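Local structure of putative hydrolase (Chloroflexus aurantiacus J-10-fl, 3CMN) at residues Q25-W33 / L130-V138. The protein is a putative hydrolase, probably a zincin-like metallopeptidase, with a largely helical fold. Sequence-based numbering, arbitrary orientation.
Sequences QAALRLSQW and LLGYLAQRV
Close helix-helix packing at a glycine joins the C-terminal ends of helices 20-31 and 120-135, where A27, L30 and S31 meet G132. The segments run roughly parallel, their axes crossing at -37° and approaching to 7.0 Å. With no side chain on G132, backbone lies on backbone: A27 O is 3.3 Å from G132 CA, and S31 CA makes a CA-H...O contact of 3.4 Å with G132 O. On one flank A27 CB packs against L131 CD2, and further along S31 CB meets A135 CB at 3.7 Å. The S31 hydroxyl is engaged within its own helix: OG, placed between backbone N and carbonyl carbon (chi1 74°), bonds to L28 O from above the carbonyl plane. On the other flank L30 CD2 lies near the backbone N and CB of Y133, while the side chain of Q136 crosses that of L30 at about a right angle. Extended beyond CG, Q136 brings NE2 to within 2.7 Å of L30 O, a weak, strongly bent hydrogen bond (118°). Nearby, helix 79-92 meets L131 through L83 and A135 through W82, while helix 283-307 packs on L130 and L134.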
loop_
_atom_site.group_PDB
_atom_site.type_symbol
_atom_site.label_atom_id
_atom_site.label_comp_id
_atom_site.label_asym_id
_atom_site.label_seq_id
_atom_site.Cartn_x
_atom_site.Cartn_y
_atom_site.Cartn_z
ATOM N N GLN A 25 19.474 -10.592 -10.682
ATOM C CA GLN A 25 19.739 -10.423 -12.106
ATOM C C GLN A 25 18.486 -10.546 -12.943
ATOM O O GLN A 25 18.264 -9.762 -13.864
ATOM C CB GLN A 25 20.765 -11.444 -12.569
ATOM C CG GLN A 25 22.161 -10.988 -12.290
ATOM C CD GLN A 25 22.432 -9.610 -12.885
ATOM O OE1 GLN A 25 22.295 -9.404 -14.095
ATOM N NE2 GLN A 25 22.816 -8.661 -12.035
ATOM N N ALA A 26 17.665 -11.533 -12.616
ATOM C CA ALA A 26 16.411 -11.767 -13.322
ATOM C C ALA A 26 15.492 -10.552 -13.186
ATOM O O ALA A 26 14.833 -10.156 -14.147
ATOM C CB ALA A 26 15.722 -13.014 -12.758
ATOM N N ALA A 27 15.437 -9.984 -11.982
ATOM C CA ALA A 27 14.603 -8.818 -11.713
ATOM C C ALA A 27 15.088 -7.612 -12.499
ATOM O O ALA A 27 14.302 -6.928 -13.146
ATOM C CB ALA A 27 14.607 -8.497 -10.216
ATOM N N LEU A 28 16.388 -7.353 -12.426
ATOM C CA LEU A 28 16.987 -6.229 -13.139
ATOM C C LEU A 28 16.720 -6.267 -14.636
ATOM O O LEU A 28 16.437 -5.238 -15.255
ATOM C CB LEU A 28 18.496 -6.194 -12.895
ATOM C CG LEU A 28 18.884 -5.686 -11.504
ATOM C CD1 LEU A 28 20.382 -5.920 -11.257
ATOM C CD2 LEU A 28 18.561 -4.191 -11.419
ATOM N N ARG A 29 16.791 -7.463 -15.210
ATOM C CA ARG A 29 16.576 -7.631 -16.636
ATOM C C ARG A 29 15.133 -7.564 -17.077
ATOM O O ARG A 29 14.831 -6.939 -18.083
ATOM C CB ARG A 29 17.231 -8.926 -17.107
ATOM C CG ARG A 29 18.716 -8.866 -16.870
ATOM C CD ARG A 29 19.526 -9.582 -17.900
ATOM N NE ARG A 29 19.184 -9.256 -19.286
ATOM C CZ ARG A 29 19.133 -8.034 -19.807
ATOM N NH1 ARG A 29 19.391 -6.958 -19.065
ATOM N NH2 ARG A 29 18.848 -7.894 -21.092
ATOM N N LEU A 30 14.232 -8.175 -16.323
ATOM C CA LEU A 30 12.829 -8.134 -16.692
ATOM C C LEU A 30 12.242 -6.736 -16.452
ATOM O O LEU A 30 11.268 -6.343 -17.097
ATOM C CB LEU A 30 12.057 -9.192 -15.901
ATOM C CG LEU A 30 10.849 -9.820 -16.610
ATOM C CD1 LEU A 30 10.518 -11.153 -15.970
ATOM C CD2 LEU A 30 9.653 -8.881 -16.543
ATOM N N SER A 31 12.839 -5.975 -15.539
ATOM C CA SER A 31 12.339 -4.631 -15.257
ATOM C C SER A 31 12.547 -3.680 -16.445
ATOM O O SER A 31 11.832 -2.692 -16.584
ATOM C CB SER A 31 13.023 -4.048 -14.016
ATOM O OG SER A 31 14.358 -3.675 -14.300
ATOM N N GLN A 32 13.527 -3.993 -17.297
ATOM C CA GLN A 32 13.845 -3.178 -18.470
ATOM C C GLN A 32 14.073 -1.736 -18.033
ATOM O O GLN A 32 13.601 -0.794 -18.671
ATOM C CB GLN A 32 12.697 -3.242 -19.493
ATOM C CG GLN A 32 12.278 -4.664 -19.832
ATOM C CD GLN A 32 11.174 -4.747 -20.879
ATOM O OE1 GLN A 32 10.382 -3.819 -21.045
ATOM N NE2 GLN A 32 11.105 -5.874 -21.573
ATOM N N TRP A 33 14.815 -1.570 -16.946
ATOM C CA TRP A 33 15.053 -0.240 -16.412
ATOM C C TRP A 33 15.710 0.715 -17.393
ATOM O O TRP A 33 15.399 1.909 -17.389
ATOM C CB TRP A 33 15.878 -0.309 -15.118
ATOM C CG TRP A 33 17.247 -0.875 -15.285
ATOM C CD1 TRP A 33 17.614 -2.194 -15.201
ATOM C CD2 TRP A 33 18.445 -0.142 -15.569
ATOM N NE1 TRP A 33 18.963 -2.321 -15.413
ATOM C CE2 TRP A 33 19.500 -1.077 -15.642
ATOM C CE3 TRP A 33 18.732 1.218 -15.768
ATOM C CZ2 TRP A 33 20.828 -0.696 -15.907
ATOM C CZ3 TRP A 33 20.054 1.597 -16.033
ATOM C CH2 TRP A 33 21.082 0.639 -16.097
ATOM N N LEU A 130 9.214 -12.319 -11.288
ATOM C CA LEU A 130 8.012 -11.691 -10.761
ATOM C C LEU A 130 8.329 -10.304 -10.199
ATOM O O LEU A 130 7.566 -9.363 -10.387
ATOM C CB LEU A 130 7.375 -12.565 -9.676
ATOM C CG LEU A 130 6.779 -13.890 -10.176
ATOM C CD1 LEU A 130 6.376 -14.750 -8.992
ATOM C CD2 LEU A 130 5.574 -13.612 -11.067
ATOM N N LEU A 131 9.463 -10.186 -9.525
ATOM C CA LEU A 131 9.872 -8.916 -8.957
ATOM C C LEU A 131 10.206 -7.890 -10.053
ATOM O O LEU A 131 9.861 -6.708 -9.931
ATOM C CB LEU A 131 11.076 -9.132 -8.043
ATOM C CG LEU A 131 11.660 -7.895 -7.364
ATOM C CD1 LEU A 131 10.615 -7.247 -6.437
ATOM C CD2 LEU A 131 12.894 -8.312 -6.586
ATOM N N GLY A 132 10.871 -8.340 -11.116
ATOM C CA GLY A 132 11.208 -7.445 -12.210
ATOM C C GLY A 132 9.922 -6.958 -12.847
ATOM O O GLY A 132 9.818 -5.820 -13.317
ATOM N N TYR A 133 8.923 -7.832 -12.855
ATOM C CA TYR A 133 7.638 -7.477 -13.409
ATOM C C TYR A 133 6.996 -6.399 -12.538
ATOM O O TYR A 133 6.436 -5.432 -13.048
ATOM C CB TYR A 133 6.726 -8.698 -13.462
ATOM C CG TYR A 133 5.366 -8.366 -14.002
ATOM C CD1 TYR A 133 5.184 -8.086 -15.356
ATOM C CD2 TYR A 133 4.268 -8.267 -13.152
ATOM C CE1 TYR A 133 3.940 -7.709 -15.850
ATOM C CE2 TYR A 133 3.022 -7.890 -13.631
ATOM C CZ TYR A 133 2.863 -7.610 -14.983
ATOM O OH TYR A 133 1.635 -7.214 -15.472
ATOM N N LEU A 134 7.067 -6.584 -11.220
ATOM C CA LEU A 134 6.514 -5.621 -10.274
ATOM C C LEU A 134 7.173 -4.260 -10.469
ATOM O O LEU A 134 6.509 -3.235 -10.379
ATOM C CB LEU A 134 6.728 -6.102 -8.836
ATOM C CG LEU A 134 5.806 -7.224 -8.346
ATOM C CD1 LEU A 134 6.231 -7.648 -6.951
ATOM C CD2 LEU A 134 4.335 -6.760 -8.353
ATOM N N ALA A 135 8.472 -4.266 -10.768
ATOM C CA ALA A 135 9.225 -3.033 -10.980
ATOM C C ALA A 135 8.701 -2.136 -12.113
ATOM O O ALA A 135 8.944 -0.926 -12.115
ATOM C CB ALA A 135 10.703 -3.346 -11.206
ATOM N N GLN A 136 7.983 -2.704 -13.072
ATOM C CA GLN A 136 7.460 -1.883 -14.158
ATOM C C GLN A 136 6.019 -1.489 -13.946
ATOM O O GLN A 136 5.387 -0.901 -14.818
ATOM C CB GLN A 136 7.582 -2.593 -15.501
ATOM C CG GLN A 136 7.649 -4.080 -15.454
ATOM C CD GLN A 136 7.688 -4.678 -16.841
ATOM O OE1 GLN A 136 6.693 -4.644 -17.572
ATOM N NE2 GLN A 136 8.844 -5.219 -17.225
ATOM N N ARG A 137 5.504 -1.797 -12.765
ATOM C CA ARG A 137 4.128 -1.484 -12.468
ATOM C C ARG A 137 3.954 -0.679 -11.186
ATOM O O ARG A 137 3.021 0.114 -11.069
ATOM C CB ARG A 137 3.336 -2.787 -12.429
ATOM C CG ARG A 137 3.481 -3.581 -13.731
ATOM C CD ARG A 137 2.293 -4.466 -13.930
ATOM N NE ARG A 137 1.099 -3.752 -13.491
ATOM C CZ ARG A 137 -0.108 -4.296 -13.360
ATOM N NH1 ARG A 137 -0.309 -5.586 -13.638
ATOM N NH2 ARG A 137 -1.116 -3.546 -12.928
ATOM N N VAL A 138 4.862 -0.856 -10.236
ATOM C CA VAL A 138 4.768 -0.127 -8.983
ATOM C C VAL A 138 4.925 1.372 -9.241
ATOM O O VAL A 138 5.747 1.816 -10.055
ATOM C CB VAL A 138 5.840 -0.599 -7.967
ATOM C CG1 VAL A 138 7.231 -0.142 -8.413
ATOM C CG2 VAL A 138 5.520 -0.061 -6.593
#